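Local coordinates for protein aldehyde dehydrogenase (Anabaena variabilis, PDB 4H7N) that probably oxidises aldehydes to carboxylic acids with NAD+ as the electron acceptor, at residues A[73-78]-A[82-87]; A[138-143]-A[166-171]; A[145-150]-A[155-160]. All coordinates share one frame; numbering follows the deposited sequence.

Contact 1 (A[73-78]-A[82-87]); sequences ALVNDT and SITVLE
Leu74 sets CG opposite its own nitrogen across the bond from CA to CB (chi1 -168°), and Thr84, with OG1 placed beside its nitrogen (chi1 -76°), turns methyl CG2 to meet it. The two side chains slide past each other in opposite directions, Leu74 CB lying 3.9 Å from Thr84 CG2. Branch CD2 of Leu74 touches the same methyl and also runs up to Glu87, 4.0 Å from its OE1 and 4.1 Å from its CB. Val75 adds a looser methyl contact, CG2 to Thr84 CG2 at 4.3 Å. These residues close the connection between helix 67-78 and helix 82-106, two consecutive helices with three residues between them; the short axes come within 9.5 Å and run at 126°, closer to antiparallel than parallel. Threonine suits position 84 because its methyl feeds the apolar seam while OG1 bonds to the carbonyl of Arg80. At the end of the first helix Thr78 OG1 donates to Leu74 O over 2.8 Å, and Thr78 N reaches that oxygen from the opposite face, so two bonds grip it. Shortening Leu74 to an alanine would probably open a gap beside Thr84 CG2 and remove the CD2 contact with Glu87. The carboxylate of Glu87 is held at both oxygens, OE1 in a salt bridge with Arg80 and OE2 bonded to Thr141 N of helix 139-144.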
loop_
_atom_site.group_PDB
_atom_site.type_symbol
_atom_site.label_atom_id
_atom_site.label_comp_id
_atom_site.label_asym_id
_atom_site.label_seq_id
_atom_site.Cartn_x
_atom_site.Cartn_y
_atom_site.Cartn_z
ATOM N N ALA A 73 -30.530 15.402 10.872
ATOM C CA ALA A 73 -30.384 14.012 10.473
ATOM C C ALA A 73 -29.282 13.316 11.279
ATOM O O ALA A 73 -29.426 12.161 11.636
ATOM C CB ALA A 73 -30.122 13.893 8.988
ATOM N N LEU A 74 -28.212 14.036 11.587
ATOM C CA LEU A 74 -27.088 13.433 12.312
ATOM C C LEU A 74 -27.430 13.279 13.819
ATOM O O LEU A 74 -27.059 12.298 14.449
ATOM C CB LEU A 74 -25.816 14.212 12.001
ATOM C CG LEU A 74 -24.501 13.595 12.420
ATOM C CD1 LEU A 74 -24.284 12.214 11.815
ATOM C CD2 LEU A 74 -23.378 14.545 11.986
ATOM N N VAL A 75 -28.170 14.206 14.392
ATOM C CA VAL A 75 -28.746 13.998 15.745
ATOM C C VAL A 75 -29.615 12.701 15.755
ATOM O O VAL A 75 -29.523 11.881 16.657
ATOM C CB VAL A 75 -29.623 15.170 16.180
ATOM C CG1 VAL A 75 -30.513 14.825 17.370
ATOM C CG2 VAL A 75 -28.783 16.380 16.500
ATOM N N ASN A 76 -30.471 12.562 14.756
ATOM C CA ASN A 76 -31.319 11.386 14.638
ATOM C C ASN A 76 -30.458 10.109 14.554
ATOM O O ASN A 76 -30.798 9.096 15.196
ATOM C CB ASN A 76 -32.208 11.534 13.397
ATOM C CG ASN A 76 -33.461 10.658 13.404
ATOM O OD1 ASN A 76 -34.425 10.950 12.654
ATOM N ND2 ASN A 76 -33.467 9.569 14.188
ATOM N N ASP A 77 -29.375 10.145 13.775
ATOM C CA ASP A 77 -28.502 8.962 13.628
ATOM C C ASP A 77 -27.778 8.600 14.921
ATOM O O ASP A 77 -27.555 7.440 15.199
ATOM C CB ASP A 77 -27.406 9.166 12.555
ATOM C CG ASP A 77 -27.861 8.910 11.107
ATOM O OD1 ASP A 77 -28.688 7.993 10.822
ATOM O OD2 ASP A 77 -27.302 9.589 10.193
ATOM N N THR A 78 -27.324 9.610 15.661
ATOM C CA THR A 78 -26.368 9.425 16.770
ATOM C C THR A 78 -26.924 9.625 18.139
ATOM O O THR A 78 -26.339 9.182 19.119
ATOM C CB THR A 78 -25.159 10.369 16.651
ATOM O OG1 THR A 78 -25.549 11.760 16.727
ATOM C CG2 THR A 78 -24.394 10.125 15.316
ATOM N N SER A 82 -23.937 17.935 20.784
ATOM C CA SER A 82 -22.708 18.728 20.767
ATOM C C SER A 82 -21.620 18.048 19.935
ATOM O O SER A 82 -20.927 18.717 19.151
ATOM C CB SER A 82 -22.256 19.095 22.173
ATOM O OG SER A 82 -22.013 17.922 22.917
ATOM N N ILE A 83 -21.518 16.726 19.992
ATOM C CA ILE A 83 -20.567 16.016 19.113
ATOM C C ILE A 83 -21.062 16.038 17.659
ATOM O O ILE A 83 -20.266 16.020 16.727
ATOM C CB ILE A 83 -20.255 14.568 19.594
ATOM C CG1 ILE A 83 -19.664 14.530 21.011
ATOM C CG2 ILE A 83 -19.334 13.842 18.657
ATOM C CD1 ILE A 83 -18.807 15.715 21.417
ATOM N N THR A 84 -22.359 16.181 17.439
ATOM C CA THR A 84 -22.844 16.389 16.067
ATOM C C THR A 84 -22.328 17.689 15.473
ATOM O O THR A 84 -21.865 17.730 14.316
ATOM C CB THR A 84 -24.386 16.270 16.009
ATOM O OG1 THR A 84 -24.735 14.886 16.089
ATOM C CG2 THR A 84 -24.921 16.793 14.734
ATOM N N VAL A 85 -22.420 18.757 16.247
ATOM C CA VAL A 85 -21.906 20.060 15.805
ATOM C C VAL A 85 -20.404 19.943 15.457
ATOM O O VAL A 85 -19.951 20.412 14.432
ATOM C CB VAL A 85 -22.110 21.142 16.860
ATOM C CG1 VAL A 85 -21.598 22.480 16.353
ATOM C CG2 VAL A 85 -23.595 21.249 17.230
ATOM N N LEU A 86 -19.645 19.269 16.291
ATOM C CA LEU A 86 -18.212 19.108 16.017
ATOM C C LEU A 86 -17.946 18.277 14.790
ATOM O O LEU A 86 -17.043 18.599 14.010
ATOM C CB LEU A 86 -17.489 18.505 17.227
ATOM C CG LEU A 86 -17.721 19.193 18.587
ATOM C CD1 LEU A 86 -16.708 18.636 19.591
ATOM C CD2 LEU A 86 -17.648 20.728 18.556
ATOM N N GLU A 87 -18.724 17.214 14.584
ATOM C CA GLU A 87 -18.534 16.410 13.366
ATOM C C GLU A 87 -18.748 17.259 12.159
ATOM O O GLU A 87 -17.968 17.192 11.189
ATOM C CB GLU A 87 -19.526 15.259 13.267
ATOM C CG GLU A 87 -19.042 13.942 13.703
ATOM C CD GLU A 87 -19.956 12.795 13.300
ATOM O OE1 GLU A 87 -20.740 12.411 14.176
ATOM O OE2 GLU A 87 -19.845 12.241 12.154
#

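Contact 2 (A[138-143]-A[166-171]); sequences FPLTLS and PRFVAP
Phe168 lays one face of its ring over the first turn of helix 139-144, with Leu140 N above the ring centre and Pro139 C offset toward the rim, 3.8 Å from the ring plane. This joins two helical connections of the alpha/beta architecture of the aldehyde dehydrogenase fold: a type I turn from Pro166 to Val169 follows strand 156-161, leads into helix 169-176, and pushes its aromatic residue against a helix that precedes the strand. The ring gets there because CG sits between the backbone N and carbonyl carbon of Phe168 (chi1 72°). Pro139 meets it with its ring carbon CB, 3.5 Å from Phe168 CE1, and with its carbonyl O, 3.3 Å from Phe168 CZ. Proline is at home in an opening helical turn, where the missing N-H costs no helical bond, and its compact ring puts the apolar CB against Phe168. Leu140 adds CD1, which crosses toward Phe168 CD2 at 4.0 Å. The other face of the aromatic ring rests on its sequence neighbour, Val169 CG2, so the phenyl group is sandwiched between the helix and its own chain. Outside the pair, Asp77 of helix 67-78 takes the backbone N-H of Phe168 and helps to fix the turn. Ser143 OG comes obliquely to the ring, 3.3 Å from Phe168 CE2, while donating its proton to Leu140 O at 2.8 Å with a C=O...donor angle of 123°.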
loop_
_atom_site.group_PDB
_atom_site.type_symbol
_atom_site.label_atom_id
_atom_site.label_comp_id
_atom_site.label_asym_id
_atom_site.label_seq_id
_atom_site.Cartn_x
_atom_site.Cartn_y
_atom_site.Cartn_z
ATOM N N PHE A 138 -19.087 7.784 13.964
ATOM C CA PHE A 138 -18.995 9.161 13.512
ATOM C C PHE A 138 -19.395 9.093 12.051
ATOM O O PHE A 138 -18.567 9.057 11.143
ATOM C CB PHE A 138 -17.583 9.741 13.655
ATOM C CG PHE A 138 -17.090 9.888 15.080
ATOM C CD1 PHE A 138 -17.461 10.966 15.850
ATOM C CD2 PHE A 138 -16.128 9.002 15.600
ATOM C CE1 PHE A 138 -16.977 11.125 17.133
ATOM C CE2 PHE A 138 -15.631 9.176 16.884
ATOM C CZ PHE A 138 -16.071 10.240 17.648
ATOM N N PRO A 139 -20.669 8.993 11.816
ATOM C CA PRO A 139 -21.112 8.621 10.486
ATOM C C PRO A 139 -20.684 9.620 9.414
ATOM O O PRO A 139 -20.277 9.198 8.333
ATOM C CB PRO A 139 -22.628 8.583 10.588
ATOM C CG PRO A 139 -22.966 8.927 11.953
ATOM C CD PRO A 139 -21.759 9.275 12.749
ATOM N N LEU A 140 -20.759 10.919 9.716
ATOM C CA LEU A 140 -20.419 11.923 8.737
ATOM C C LEU A 140 -18.934 11.963 8.522
ATOM O O LEU A 140 -18.451 11.756 7.389
ATOM C CB LEU A 140 -20.953 13.304 9.130
ATOM C CG LEU A 140 -20.507 14.425 8.221
ATOM C CD1 LEU A 140 -21.122 14.269 6.841
ATOM C CD2 LEU A 140 -20.839 15.799 8.817
ATOM N N THR A 141 -18.165 12.150 9.579
ATOM C CA THR A 141 -16.733 12.384 9.351
ATOM C C THR A 141 -16.061 11.146 8.780
ATOM O O THR A 141 -15.185 11.276 7.909
ATOM C CB THR A 141 -15.984 12.878 10.586
ATOM O OG1 THR A 141 -16.361 12.083 11.676
ATOM C CG2 THR A 141 -16.381 14.341 10.959
ATOM N N LEU A 142 -16.438 9.967 9.249
ATOM C CA LEU A 142 -15.787 8.768 8.738
ATOM C C LEU A 142 -16.271 8.326 7.335
ATOM O O LEU A 142 -15.584 7.572 6.683
ATOM C CB LEU A 142 -15.835 7.637 9.790
ATOM C CG LEU A 142 -15.056 8.003 11.074
ATOM C CD1 LEU A 142 -15.099 6.952 12.169
ATOM C CD2 LEU A 142 -13.579 8.311 10.817
ATOM N N SER A 143 -17.448 8.779 6.877
ATOM C CA SER A 143 -17.848 8.557 5.513
ATOM C C SER A 143 -17.047 9.453 4.559
ATOM O O SER A 143 -16.901 9.113 3.377
ATOM C CB SER A 143 -19.351 8.779 5.300
ATOM O OG SER A 143 -19.719 10.142 5.446
ATOM N N PRO A 166 -27.567 5.803 8.724
ATOM C CA PRO A 166 -27.523 6.190 7.324
ATOM C C PRO A 166 -28.240 7.500 7.022
ATOM O O PRO A 166 -28.200 7.974 5.892
ATOM C CB PRO A 166 -28.258 5.028 6.650
ATOM C CG PRO A 166 -29.349 4.765 7.645
ATOM C CD PRO A 166 -28.758 4.999 9.023
ATOM N N ARG A 167 -28.916 8.078 7.993
ATOM C CA ARG A 167 -29.856 9.187 7.682
ATOM C C ARG A 167 -29.178 10.490 7.251
ATOM O O ARG A 167 -29.760 11.269 6.503
ATOM C CB ARG A 167 -30.751 9.495 8.864
ATOM C CG ARG A 167 -31.466 8.306 9.463
ATOM C CD ARG A 167 -32.176 8.797 10.703
ATOM N NE ARG A 167 -32.782 7.733 11.471
ATOM C CZ ARG A 167 -32.123 6.813 12.187
ATOM N NH1 ARG A 167 -30.804 6.738 12.199
ATOM N NH2 ARG A 167 -32.803 5.958 12.924
ATOM N N PHE A 168 -27.910 10.673 7.640
ATOM C CA PHE A 168 -27.176 11.909 7.330
ATOM C C PHE A 168 -26.952 12.076 5.846
ATOM O O PHE A 168 -26.686 13.175 5.410
ATOM C CB PHE A 168 -25.838 11.954 8.045
ATOM C CG PHE A 168 -24.824 11.001 7.470
ATOM C CD1 PHE A 168 -24.824 9.667 7.816
ATOM C CD2 PHE A 168 -23.884 11.449 6.560
ATOM C CE1 PHE A 168 -23.888 8.799 7.286
ATOM C CE2 PHE A 168 -22.936 10.580 6.012
ATOM C CZ PHE A 168 -22.934 9.256 6.389
ATOM N N VAL A 169 -27.053 10.992 5.085
ATOM C CA VAL A 169 -26.892 11.010 3.653
ATOM C C VAL A 169 -27.957 11.883 2.944
ATOM O O VAL A 169 -27.641 12.623 1.988
ATOM C CB VAL A 169 -26.861 9.566 3.083
ATOM C CG1 VAL A 169 -26.854 9.584 1.576
ATOM C CG2 VAL A 169 -25.566 8.870 3.518
ATOM N N ALA A 170 -29.182 11.871 3.426
ATOM C CA ALA A 170 -30.279 12.530 2.677
ATOM C C ALA A 170 -29.984 14.037 2.491
ATOM O O ALA A 170 -30.052 14.535 1.395
ATOM C CB ALA A 170 -31.622 12.307 3.356
ATOM N N PRO A 171 -29.563 14.744 3.539
ATOM C CA PRO A 171 -29.231 16.160 3.283
ATOM C C PRO A 171 -27.943 16.363 2.448
ATOM O O PRO A 171 -27.899 17.277 1.619
ATOM C CB PRO A 171 -29.188 16.779 4.672
ATOM C CG PRO A 171 -29.008 15.650 5.606
ATOM C CD PRO A 171 -29.681 14.455 4.971
#

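Contact 3 (A[145-150]-A[155-160]); sequences IDTIPA and CAVVVK
Val157 spreads its two methyls across one side of helix 147-153: CG1 lies 3.8 Å from Thr147 CG2, and CG2 lies 3.9 Å from Ala150 CB. Two residues along the strand, Val159 turns CG2 to Thr147 OG1 at 3.4 Å, the two side chains crossing at about a right angle. At the other end Cys155 brings SG to 4.2 Å from Ala150 CB, and its backbone N donates to Ala150 O over 3.1 Å in a fairly straight bond, 153° at the hydrogen. That bond fastens the helical turn to the start of the strand. Val157 and Val159, on alternate positions facing the helix, fill the layer with compact branched side chains, and the small Ala150 lets the backbones come near, its CA 5.5 Å from Cys155 CA. Thr147 is placed with OG1 beside its own nitrogen (chi1 -59°); this hydroxyl bonds to Ser143 O of the preceding helix, which satisfies it although it lies against apolar methyls. Farther out, Asp146 pairs with Arg452 and Arg444, tying the approach to the helix to a distant part of the chain. Strand 156-161 runs between the parallel strands 118-134 and 186-188, completing with the first of these a beta-alpha-beta crossover of the Rossmann-like sheet, while Ile148 turns from the strand to pack on Ile95 and Trp98 of helix 82-106.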
loop_
_atom_site.group_PDB
_atom_site.type_symbol
_atom_site.label_atom_id
_atom_site.label_comp_id
_atom_site.label_asym_id
_atom_site.label_seq_id
_atom_site.Cartn_x
_atom_site.Cartn_y
_atom_site.Cartn_z
ATOM N N ILE A 145 -13.839 11.126 5.357
ATOM C CA ILE A 145 -12.420 11.259 5.591
ATOM C C ILE A 145 -11.570 10.778 4.431
ATOM O O ILE A 145 -10.579 11.402 4.132
ATOM C CB ILE A 145 -11.999 10.578 6.941
ATOM C CG1 ILE A 145 -10.619 11.060 7.378
ATOM C CG2 ILE A 145 -12.043 9.056 6.889
ATOM C CD1 ILE A 145 -10.236 10.637 8.787
ATOM N N ASP A 146 -11.939 9.667 3.773
ATOM C CA ASP A 146 -11.232 9.206 2.594
ATOM C C ASP A 146 -11.862 9.809 1.316
ATOM O O ASP A 146 -11.201 10.132 0.364
ATOM C CB ASP A 146 -11.254 7.665 2.530
ATOM C CG ASP A 146 -10.505 6.989 3.728
ATOM O OD1 ASP A 146 -9.347 7.338 4.009
ATOM O OD2 ASP A 146 -11.100 6.119 4.366
ATOM N N THR A 147 -13.168 9.987 1.326
ATOM C CA THR A 147 -13.907 10.409 0.130
ATOM C C THR A 147 -13.389 11.723 -0.423
ATOM O O THR A 147 -13.206 11.893 -1.647
ATOM C CB THR A 147 -15.416 10.492 0.465
ATOM O OG1 THR A 147 -15.895 9.214 0.909
ATOM C CG2 THR A 147 -16.273 10.967 -0.713
ATOM N N ILE A 148 -13.177 12.691 0.468
ATOM C CA ILE A 148 -12.825 14.048 0.028
ATOM C C ILE A 148 -11.469 14.072 -0.688
ATOM O O ILE A 148 -11.398 14.596 -1.757
ATOM C CB ILE A 148 -12.864 15.072 1.180
ATOM C CG1 ILE A 148 -14.292 15.248 1.706
ATOM C CG2 ILE A 148 -12.213 16.391 0.738
ATOM C CD1 ILE A 148 -15.281 15.810 0.705
ATOM N N PRO A 149 -10.388 13.530 -0.089
ATOM C CA PRO A 149 -9.143 13.557 -0.869
ATOM C C PRO A 149 -9.215 12.713 -2.132
ATOM O O PRO A 149 -8.675 13.093 -3.168
ATOM C CB PRO A 149 -8.078 13.025 0.125
ATOM C CG PRO A 149 -8.828 12.408 1.286
ATOM C CD PRO A 149 -10.173 13.088 1.294
ATOM N N ALA A 150 -9.922 11.593 -2.097
ATOM C CA ALA A 150 -10.062 10.819 -3.315
ATOM C C ALA A 150 -10.755 11.627 -4.428
ATOM O O ALA A 150 -10.330 11.571 -5.584
ATOM C CB ALA A 150 -10.829 9.557 -3.039
ATOM N N CYS A 155 -10.726 10.996 -8.589
ATOM C CA CYS A 155 -11.477 9.754 -8.535
ATOM C C CYS A 155 -12.966 10.024 -8.448
ATOM O O CYS A 155 -13.382 10.984 -7.859
ATOM C CB CYS A 155 -11.124 9.001 -7.252
ATOM S SG CYS A 155 -9.351 8.700 -6.919
ATOM N N ALA A 156 -13.770 9.109 -8.972
ATOM C CA ALA A 156 -15.143 8.958 -8.520
ATOM C C ALA A 156 -15.187 8.037 -7.297
ATOM O O ALA A 156 -14.282 7.183 -7.075
ATOM C CB ALA A 156 -16.013 8.402 -9.636
ATOM N N VAL A 157 -16.182 8.269 -6.432
ATOM C CA VAL A 157 -16.218 7.588 -5.167
ATOM C C VAL A 157 -17.639 7.091 -4.911
ATOM O O VAL A 157 -18.607 7.879 -5.048
ATOM C CB VAL A 157 -15.807 8.515 -4.014
ATOM C CG1 VAL A 157 -15.782 7.740 -2.711
ATOM C CG2 VAL A 157 -14.469 9.195 -4.271
ATOM N N VAL A 158 -17.767 5.804 -4.594
ATOM C CA VAL A 158 -19.037 5.220 -4.091
ATOM C C VAL A 158 -18.943 5.015 -2.586
ATOM O O VAL A 158 -18.066 4.320 -2.104
ATOM C CB VAL A 158 -19.360 3.869 -4.752
ATOM C CG1 VAL A 158 -20.713 3.375 -4.291
ATOM C CG2 VAL A 158 -19.457 4.038 -6.233
ATOM N N VAL A 159 -19.805 5.664 -1.839
ATOM C CA VAL A 159 -19.774 5.630 -0.425
ATOM C C VAL A 159 -20.959 4.826 0.109
ATOM O O VAL A 159 -22.099 5.133 -0.221
ATOM C CB VAL A 159 -19.877 7.083 0.164
ATOM C CG1 VAL A 159 -19.873 7.085 1.700
ATOM C CG2 VAL A 159 -18.772 7.936 -0.379
ATOM N N LYS A 160 -20.662 3.841 0.943
ATOM C CA LYS A 160 -21.645 2.971 1.596
ATOM C C LYS A 160 -21.506 3.096 3.107
ATOM O O LYS A 160 -20.717 2.391 3.746
ATOM C CB LYS A 160 -21.517 1.460 1.179
ATOM C CG LYS A 160 -22.816 0.763 1.585
ATOM C CD LYS A 160 -22.731 -0.643 2.118
ATOM C CE LYS A 160 -21.888 -0.784 3.363
ATOM N NZ LYS A 160 -22.727 -0.615 4.518
#

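Overall arrangement
From the N terminus, contact 1 comes first and closes the short turn between helix 67-78 and helix 82-106 before the others begin. Contact 2 then closes a much longer loop, from helix 139-144 to the turn before helix 169-176, and contact 3 is nested within it, joining helix 147-153 to strand 156-161. Contacts 1 and 2 lie about 9 Å apart between centres and touch directly: Asp77 pairs with Arg167. Contacts 2 and 3 meet by packing of Ser143 on Val159, whereas contacts 1 and 3 do not touch. Together they tie helices 67-78 and 82-106, through helix 139-144, to the mixed sheet that holds strand 156-161.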